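Local coordinates for cellulose hydrolase (Bacillus licheniformis, PDB 4YZT), which hydrolyses internal beta-1,4-glucosidic bonds of cellulose as an endo-beta-1,4-glucanase, and is captured here with a cello-oligosaccharide in its binding cleft, at residues A[38-43]-A[53-58]; A[57-62]-A[309-314]; A[71-76]-A[98-103]. One frame throughout, in Å; residues are numbered along the deposited sequence.

The three contacts lie on one side of the catalytic (beta/alpha)8 barrel, with centres 9 to 14 Å apart. Interaction 1 reaches the bound glucan through Asn39. Its 38-43 loop is tied to both others. In interaction 2, Arg313 sends NH1 to Thr40 OG1 at 2.9 Å and NH2 to Gly38 O. In interaction 3, Thr76 OG1 meets Asp42 O at 2.7 Å. Interactions 1 and 2 share Glu57 and His58 of the segment that leads into helix 57-66. Interactions 2 and 3 meet where Phe60 CZ packs on Val100 CG1 at 3.7 Å. The side chains of Arg313 and Ile73 stay about 10 and 12 Å from the sugar.

Interaction 1: residues A[38-43]-A[53-58]; sequences GNTLDA and PPVREH. With BGC (beta-D-glucopyranose), chain B; BGC (beta-D-glucopyranose), chain C.
Where Thr40 meets Val55 the backbones run close, the nearest CA atoms being those of Thr40 and Pro54, 6.5 Å apart. Neither segment is a strand. The 38-43 segment holds a type I beta turn from Thr40 to Ala43, closed by Ala43 N to Thr40 O at 3.2 Å. The 53-58 segment runs extended until it enters helix 57-66. The contact is small, about 97 Å² in all. Thr40 carries it. Its methyl CG2 lies anti to the backbone N and meets Val55 CB at 4.1 Å. The two side chains cross at about a right angle. The same rotamer (chi1 -50°) places OG1 beside the backbone N, where it donates to Gly38 O at 2.7 Å from above the carbonyl plane. Arg313 is a further partner, so the polar and apolar ends of Thr40 serve different neighbours. Asp42 folds back over the start of the turn. Its OD2 takes Asn39 N on the syn lone pair at 2.9 Å. Its OD1 takes Thr40 N at 2.7 Å, nearly straight (166°) but from above the carboxylate plane. These bonds hold the backbone at Asn39, a residue of the glycan pocket. Asn39 ND2 donates to O3 of the chain B glucose at 2.9 Å (156°). A weak bond from ND2 also reaches O5 of the chain C glucose. Asn51 OD1 is a further partner of ND2. The 38-43 loop follows barrel strand 34-36, and the other segment leads into helix 57-66. Helix 91-105 lies against both, with Leu41 on Val97 and Val55 on Val100.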
# COMPACT_ATOMS: atom_id res chain seq x y z
N GLY A 38 -8.26 0.38 6.35
CA GLY A 38 -7.36 1.35 6.95
C GLY A 38 -7.99 2.70 7.25
O GLY A 38 -9.01 3.06 6.65
N ASN A 39 -7.40 3.44 8.19
CA ASN A 39 -7.80 4.82 8.51
C ASN A 39 -9.30 4.96 8.80
O ASN A 39 -9.96 5.92 8.35
CB ASN A 39 -7.38 5.76 7.36
CG ASN A 39 -5.86 6.07 7.36
OD1 ASN A 39 -5.07 5.38 8.01
ND2 ASN A 39 -5.47 7.12 6.64
N THR A 40 -9.85 4.00 9.54
CA THR A 40 -11.29 3.94 9.79
C THR A 40 -11.52 3.79 11.30
O THR A 40 -11.53 4.80 12.01
CB THR A 40 -11.95 2.79 8.96
OG1 THR A 40 -11.52 2.92 7.59
CG2 THR A 40 -13.46 2.89 9.02
N LEU A 41 -11.67 2.57 11.82
CA LEU A 41 -11.79 2.46 13.28
C LEU A 41 -10.45 2.71 13.98
O LEU A 41 -10.41 2.84 15.21
CB LEU A 41 -12.36 1.10 13.69
CG LEU A 41 -13.85 0.95 13.38
CD1 LEU A 41 -14.06 0.47 11.95
CD2 LEU A 41 -14.50 -0.01 14.35
N ASP A 42 -9.37 2.77 13.20
CA ASP A 42 -8.04 3.07 13.74
C ASP A 42 -7.75 4.58 13.76
O ASP A 42 -6.72 5.00 14.27
CB ASP A 42 -6.93 2.36 12.95
CG ASP A 42 -7.12 2.48 11.44
OD1 ASP A 42 -8.27 2.33 10.98
OD2 ASP A 42 -6.12 2.73 10.71
N ALA A 43 -8.65 5.38 13.20
CA ALA A 43 -8.42 6.83 13.18
C ALA A 43 -8.51 7.45 14.57
O ALA A 43 -9.08 6.87 15.50
CB ALA A 43 -9.41 7.52 12.22
N PRO A 53 -15.11 8.27 6.02
CA PRO A 53 -16.26 8.35 6.93
C PRO A 53 -16.44 7.02 7.65
O PRO A 53 -15.76 6.06 7.29
CB PRO A 53 -17.42 8.62 5.98
CG PRO A 53 -17.04 7.85 4.75
CD PRO A 53 -15.53 7.99 4.63
N PRO A 54 -17.32 6.96 8.66
CA PRO A 54 -17.59 5.64 9.25
C PRO A 54 -18.03 4.64 8.18
O PRO A 54 -18.81 4.98 7.28
CB PRO A 54 -18.70 5.92 10.26
CG PRO A 54 -18.51 7.38 10.63
CD PRO A 54 -18.03 8.04 9.37
N VAL A 55 -17.49 3.42 8.25
CA VAL A 55 -17.65 2.47 7.16
C VAL A 55 -19.12 2.10 6.98
O VAL A 55 -19.86 1.91 7.95
CB VAL A 55 -16.79 1.19 7.38
CG1 VAL A 55 -17.17 0.49 8.68
CG2 VAL A 55 -16.91 0.24 6.18
N ARG A 56 -19.55 2.05 5.72
CA ARG A 56 -20.89 1.59 5.39
C ARG A 56 -20.88 0.07 5.25
O ARG A 56 -19.88 -0.50 4.82
CB ARG A 56 -21.38 2.23 4.09
CG ARG A 56 -21.12 3.72 4.02
CD ARG A 56 -22.26 4.52 4.62
NE ARG A 56 -23.55 4.09 4.11
CZ ARG A 56 -23.99 4.32 2.88
NH1 ARG A 56 -23.23 4.98 2.01
NH2 ARG A 56 -25.19 3.89 2.50
N GLU A 57 -21.98 -0.57 5.63
CA GLU A 57 -22.07 -2.02 5.51
C GLU A 57 -21.73 -2.51 4.09
O GLU A 57 -21.05 -3.52 3.93
CB GLU A 57 -23.46 -2.52 5.92
CG GLU A 57 -23.58 -4.04 6.01
CD GLU A 57 -24.99 -4.51 6.32
OE1 GLU A 57 -25.84 -3.69 6.72
OE2 GLU A 57 -25.24 -5.72 6.18
N HIS A 58 -22.15 -1.76 3.07
CA HIS A 58 -22.01 -2.25 1.70
C HIS A 58 -20.56 -2.26 1.23
O HIS A 58 -20.24 -2.91 0.23
CB HIS A 58 -22.88 -1.43 0.73
CG HIS A 58 -22.45 -0.00 0.56
ND1 HIS A 58 -23.28 1.06 0.87
CD2 HIS A 58 -21.30 0.55 0.10
CE1 HIS A 58 -22.65 2.19 0.62
NE2 HIS A 58 -21.45 1.91 0.16
C2 BGC B . -1.67 5.45 6.75
C3 BGC B . -1.66 6.94 6.79
C4 BGC B . -1.92 7.43 8.18
C5 BGC B . -0.91 6.83 9.15
C6 BGC B . -1.23 7.29 10.55
C1 BGC B . -0.67 4.88 7.73
O2 BGC B . -1.37 4.95 5.42
O3 BGC B . -2.65 7.45 5.84
O4 BGC B . -1.82 8.90 8.30
O5 BGC B . -0.92 5.36 9.11
O6 BGC B . -0.18 6.91 11.44
C2 BGC C . -3.03 10.81 9.06
C3 BGC C . -4.37 11.50 9.00
C4 BGC C . -4.85 11.71 7.61
C5 BGC C . -4.79 10.43 6.83
C6 BGC C . -5.12 10.71 5.41
C1 BGC C . -3.09 9.50 8.32
O2 BGC C . -2.62 10.56 10.41
O3 BGC C . -4.26 12.77 9.68
O4 BGC C . -6.26 12.09 7.55
O5 BGC C . -3.46 9.79 6.93
O6 BGC C . -4.09 11.50 4.87

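Interaction 2: residues A[57-62]-A[309-314]; sequences EHTFDD and DQFDRA
Asp62 and Phe311 cross at about a right angle, with carboxylate and ring planes 65° apart. Asp62 CB comes obliquely to the ring tip, 3.6 Å from Phe311 CZ. Asp62 OD2 lies at the ring edge, in plane, 3.7 Å from the same CZ. The acidic oxygen therefore faces the ring hydrogens, probably a mildly favourable placement. Phe311 reaches the helix because its CG is anti to the backbone N (chi1 -176°). One helical turn earlier, Thr59 CG2 packs against Arg313 CG at 4.3 Å. The polar atoms are joined through two waters. Water 2 accepts from Thr59 OG1 at 2.7 Å and donates to Asp62 OD2 at 2.9 Å and to Arg313 O. Water 1 donates to Arg313 O at 2.6 Å and lies at the edge of the His58 ring, bonded to NE2. Arg313 O is thus held by two waters. Asp62 OD1 forms a salt bridge with Arg316, while the Arg313 guanidinium turns to Thr40 and Gly38. Strand 311-312 pairs antiparallel with 317-318 after the last barrel strand, 299-303. The contact joins this hairpin to the first barrel helix, 57-66, at the seam where a TIM barrel closes.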
# COMPACT_ATOMS: atom_id res chain seq x y z
N GLU A 57 -21.98 -0.57 5.63
CA GLU A 57 -22.07 -2.02 5.51
C GLU A 57 -21.73 -2.51 4.09
O GLU A 57 -21.05 -3.52 3.93
CB GLU A 57 -23.46 -2.52 5.92
CG GLU A 57 -23.58 -4.04 6.01
CD GLU A 57 -24.99 -4.51 6.32
OE1 GLU A 57 -25.84 -3.69 6.72
OE2 GLU A 57 -25.24 -5.72 6.18
N HIS A 58 -22.15 -1.76 3.07
CA HIS A 58 -22.01 -2.25 1.70
C HIS A 58 -20.56 -2.26 1.23
O HIS A 58 -20.24 -2.91 0.23
CB HIS A 58 -22.88 -1.43 0.73
CG HIS A 58 -22.45 -0.00 0.56
ND1 HIS A 58 -23.28 1.06 0.87
CD2 HIS A 58 -21.30 0.55 0.10
CE1 HIS A 58 -22.65 2.19 0.62
NE2 HIS A 58 -21.45 1.91 0.16
N THR A 59 -19.68 -1.59 1.95
CA THR A 59 -18.27 -1.64 1.62
C THR A 59 -17.76 -3.08 1.76
O THR A 59 -16.93 -3.53 0.96
CB THR A 59 -17.46 -0.66 2.49
OG1 THR A 59 -17.85 0.68 2.15
CG2 THR A 59 -15.97 -0.81 2.26
N PHE A 60 -18.28 -3.83 2.73
CA PHE A 60 -17.86 -5.22 2.89
C PHE A 60 -18.38 -6.10 1.76
O PHE A 60 -17.72 -7.06 1.35
CB PHE A 60 -18.28 -5.75 4.26
CG PHE A 60 -17.48 -5.15 5.38
CD1 PHE A 60 -16.18 -5.56 5.61
CD2 PHE A 60 -18.01 -4.12 6.16
CE1 PHE A 60 -15.40 -4.99 6.61
CE2 PHE A 60 -17.23 -3.54 7.18
CZ PHE A 60 -15.93 -3.98 7.41
N ASP A 61 -19.56 -5.76 1.23
CA ASP A 61 -20.06 -6.45 0.05
C ASP A 61 -19.17 -6.16 -1.15
O ASP A 61 -18.96 -7.04 -1.99
CB ASP A 61 -21.50 -6.02 -0.23
CG ASP A 61 -22.47 -6.56 0.80
OD1 ASP A 61 -22.41 -7.77 1.13
OD2 ASP A 61 -23.28 -5.76 1.28
N ASP A 62 -18.64 -4.94 -1.22
CA ASP A 62 -17.78 -4.53 -2.32
C ASP A 62 -16.45 -5.29 -2.26
O ASP A 62 -15.90 -5.69 -3.28
CB ASP A 62 -17.53 -3.01 -2.29
CG ASP A 62 -18.77 -2.20 -2.68
OD1 ASP A 62 -19.68 -2.75 -3.33
OD2 ASP A 62 -18.83 -0.99 -2.34
N ASP A 309 -5.53 5.03 -1.56
CA ASP A 309 -4.55 4.47 -2.49
C ASP A 309 -5.13 3.41 -3.42
O ASP A 309 -4.66 3.28 -4.54
CB ASP A 309 -3.36 3.85 -1.73
CG ASP A 309 -2.45 4.89 -1.10
OD1 ASP A 309 -2.46 6.05 -1.58
OD2 ASP A 309 -1.74 4.59 -0.11
N GLN A 310 -6.16 2.67 -2.99
CA GLN A 310 -6.70 1.61 -3.85
C GLN A 310 -8.20 1.74 -4.03
O GLN A 310 -8.66 2.40 -4.94
CB GLN A 310 -6.33 0.24 -3.29
CG GLN A 310 -4.83 0.04 -2.96
CD GLN A 310 -3.90 0.20 -4.15
OE1 GLN A 310 -4.33 0.25 -5.31
NE2 GLN A 310 -2.60 0.30 -3.87
N PHE A 311 -8.98 1.10 -3.16
CA PHE A 311 -10.43 1.11 -3.34
C PHE A 311 -11.09 2.44 -2.94
O PHE A 311 -10.98 2.90 -1.80
CB PHE A 311 -11.07 -0.03 -2.54
CG PHE A 311 -12.55 -0.15 -2.76
CD1 PHE A 311 -13.05 -0.47 -4.01
CD2 PHE A 311 -13.45 0.04 -1.71
CE1 PHE A 311 -14.41 -0.58 -4.24
CE2 PHE A 311 -14.82 -0.08 -1.93
CZ PHE A 311 -15.30 -0.38 -3.19
N ASP A 312 -11.82 3.03 -3.89
CA ASP A 312 -12.58 4.26 -3.63
C ASP A 312 -13.96 3.87 -3.11
O ASP A 312 -14.84 3.49 -3.88
CB ASP A 312 -12.70 5.10 -4.91
CG ASP A 312 -13.42 6.44 -4.70
OD1 ASP A 312 -14.24 6.59 -3.77
OD2 ASP A 312 -13.17 7.37 -5.50
N ARG A 313 -14.14 3.96 -1.79
CA ARG A 313 -15.37 3.52 -1.14
C ARG A 313 -16.61 4.31 -1.54
O ARG A 313 -17.71 3.76 -1.58
CB ARG A 313 -15.21 3.58 0.39
CG ARG A 313 -14.03 2.74 0.90
CD ARG A 313 -13.82 2.93 2.40
NE ARG A 313 -12.51 2.43 2.84
CZ ARG A 313 -12.05 2.58 4.07
NH1 ARG A 313 -12.81 3.19 4.98
NH2 ARG A 313 -10.85 2.11 4.40
N ALA A 314 -16.44 5.61 -1.82
CA ALA A 314 -17.59 6.44 -2.19
C ALA A 314 -18.07 6.12 -3.60
O ALA A 314 -19.28 6.01 -3.83
CB ALA A 314 -17.24 7.93 -2.08
O HOH W 1 -19.83 4.28 -0.26
O HOH W 2 -17.95 1.02 -0.51

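Interaction 3: residues A[71-76]-A[98-103]; sequences VRIPVT and EEVTDW
Behind the packing of Ile73 on Val100 and Thr101, the neighbouring Arg72 carries the polar side of the strand, and its NH1 is gripped by Glu271 OE2 and Asn36 OD1. Its NE pairs with Glu158 and its NH2 with Asn161. Glu271 and Asn161 both belong to the glycan pocket, so Arg72 is consistent with a second-shell residue that positions them. Ile73 comes next along the strand and points toward the helix instead. Ile73 CA lies 7.6 Å from Thr101 CA. CG1 is anti to the carbonyl carbon (chi1 -56°), and the chain then stays extended to CD1 (chi2 168°). This carries CD1 to the helix. There it meets the backbone CA of Thr101 at 4.1 Å and the methyl CG1 of Val100 at 4.3 Å. The other branch, Ile73 CG2, faces the same Val100 CG1 at a similar distance. Both branch ends of Ile73 are therefore presented to one valine methyl. Thr101 OG1 stands 4.3 Å from Ile73 CD1, a loose approach with no polar bond between them. Its polar partner is Val97 O, one turn back in the same helix, so the buried hydroxyl is satisfied. The helix itself is regular, with Asp102 N to Glu98 O at 2.8 Å. All three touching residues are buried. The contact packs the first two elements of the beta-alpha-beta unit made by strand 70-73, helix 91-105 and strand 110-114. Ile73 also rests on Val111 of the next strand and on Ala104. Helix 57-66 lies beyond Val100, and Trp103 touches it through Glu57.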
# COMPACT_ATOMS: atom_id res chain seq x y z
N VAL A 71 -10.27 -9.97 5.80
CA VAL A 71 -10.13 -8.55 6.06
C VAL A 71 -9.48 -8.33 7.42
O VAL A 71 -9.72 -9.08 8.37
CB VAL A 71 -11.49 -7.79 5.98
CG1 VAL A 71 -12.16 -8.02 4.63
CG2 VAL A 71 -12.42 -8.19 7.12
N ARG A 72 -8.65 -7.30 7.49
CA ARG A 72 -8.09 -6.84 8.75
C ARG A 72 -8.77 -5.55 9.15
O ARG A 72 -8.87 -4.63 8.35
CB ARG A 72 -6.58 -6.64 8.63
CG ARG A 72 -5.88 -6.07 9.87
CD ARG A 72 -4.40 -6.38 9.73
NE ARG A 72 -3.51 -5.99 10.82
CZ ARG A 72 -2.79 -4.87 10.88
NH1 ARG A 72 -2.90 -3.93 9.93
NH2 ARG A 72 -1.96 -4.66 11.90
N ILE A 73 -9.25 -5.50 10.39
CA ILE A 73 -9.97 -4.33 10.89
C ILE A 73 -9.16 -3.70 12.01
O ILE A 73 -9.29 -4.08 13.18
CB ILE A 73 -11.40 -4.68 11.40
CG1 ILE A 73 -12.20 -5.38 10.29
CG2 ILE A 73 -12.14 -3.44 11.87
CD1 ILE A 73 -13.50 -6.01 10.78
N PRO A 74 -8.28 -2.75 11.66
CA PRO A 74 -7.51 -2.08 12.71
C PRO A 74 -8.41 -1.21 13.56
O PRO A 74 -9.29 -0.53 13.03
CB PRO A 74 -6.48 -1.24 11.92
CG PRO A 74 -7.00 -1.13 10.56
CD PRO A 74 -7.84 -2.36 10.30
N VAL A 75 -8.21 -1.26 14.87
CA VAL A 75 -9.01 -0.46 15.81
C VAL A 75 -8.11 0.24 16.82
O VAL A 75 -7.28 -0.39 17.48
CB VAL A 75 -10.03 -1.31 16.56
CG1 VAL A 75 -10.79 -0.46 17.57
CG2 VAL A 75 -11.00 -1.99 15.59
N THR A 76 -8.26 1.56 16.91
CA THR A 76 -7.56 2.33 17.92
C THR A 76 -8.53 2.57 19.06
O THR A 76 -9.57 3.22 18.88
CB THR A 76 -7.01 3.64 17.33
OG1 THR A 76 -6.09 3.32 16.28
CG2 THR A 76 -6.31 4.47 18.41
N GLU A 98 -18.19 -4.22 17.40
CA GLU A 98 -18.87 -5.51 17.18
C GLU A 98 -19.73 -5.47 15.92
O GLU A 98 -19.75 -6.43 15.14
CB GLU A 98 -19.74 -5.91 18.38
CG GLU A 98 -20.39 -7.28 18.15
CD GLU A 98 -21.21 -7.81 19.31
OE1 GLU A 98 -21.43 -7.09 20.31
OE2 GLU A 98 -21.67 -8.97 19.18
N GLU A 99 -20.45 -4.37 15.72
CA GLU A 99 -21.27 -4.21 14.51
C GLU A 99 -20.44 -4.36 13.24
O GLU A 99 -20.80 -5.13 12.33
CB GLU A 99 -21.97 -2.84 14.52
CG GLU A 99 -22.69 -2.50 13.21
CD GLU A 99 -23.54 -1.26 13.33
OE1 GLU A 99 -22.98 -0.15 13.47
OE2 GLU A 99 -24.78 -1.39 13.29
N VAL A 100 -19.31 -3.66 13.18
CA VAL A 100 -18.46 -3.72 12.00
C VAL A 100 -17.82 -5.10 11.87
O VAL A 100 -17.76 -5.66 10.79
CB VAL A 100 -17.36 -2.61 12.02
CG1 VAL A 100 -16.34 -2.83 10.92
CG2 VAL A 100 -18.00 -1.24 11.89
N THR A 101 -17.39 -5.68 12.99
CA THR A 101 -16.78 -7.00 12.94
C THR A 101 -17.81 -8.03 12.45
O THR A 101 -17.48 -8.90 11.63
CB THR A 101 -16.22 -7.44 14.31
OG1 THR A 101 -15.23 -6.50 14.74
CG2 THR A 101 -15.54 -8.79 14.20
N ASP A 102 -19.05 -7.93 12.93
CA ASP A 102 -20.11 -8.87 12.52
C ASP A 102 -20.41 -8.76 11.02
O ASP A 102 -20.59 -9.77 10.35
CB ASP A 102 -21.39 -8.62 13.32
CG ASP A 102 -21.37 -9.31 14.68
OD1 ASP A 102 -20.51 -10.20 14.90
OD2 ASP A 102 -22.22 -8.98 15.53
N TRP A 103 -20.46 -7.53 10.51
CA TRP A 103 -20.66 -7.32 9.08
C TRP A 103 -19.65 -8.11 8.24
O TRP A 103 -20.01 -8.74 7.23
CB TRP A 103 -20.58 -5.83 8.74
CG TRP A 103 -21.82 -5.06 9.09
CD1 TRP A 103 -23.06 -5.57 9.37
CD2 TRP A 103 -21.93 -3.64 9.22
NE1 TRP A 103 -23.95 -4.55 9.65
CE2 TRP A 103 -23.27 -3.35 9.58
CE3 TRP A 103 -21.03 -2.58 9.08
CZ2 TRP A 103 -23.73 -2.05 9.78
CZ3 TRP A 103 -21.49 -1.29 9.28
CH2 TRP A 103 -22.82 -1.04 9.63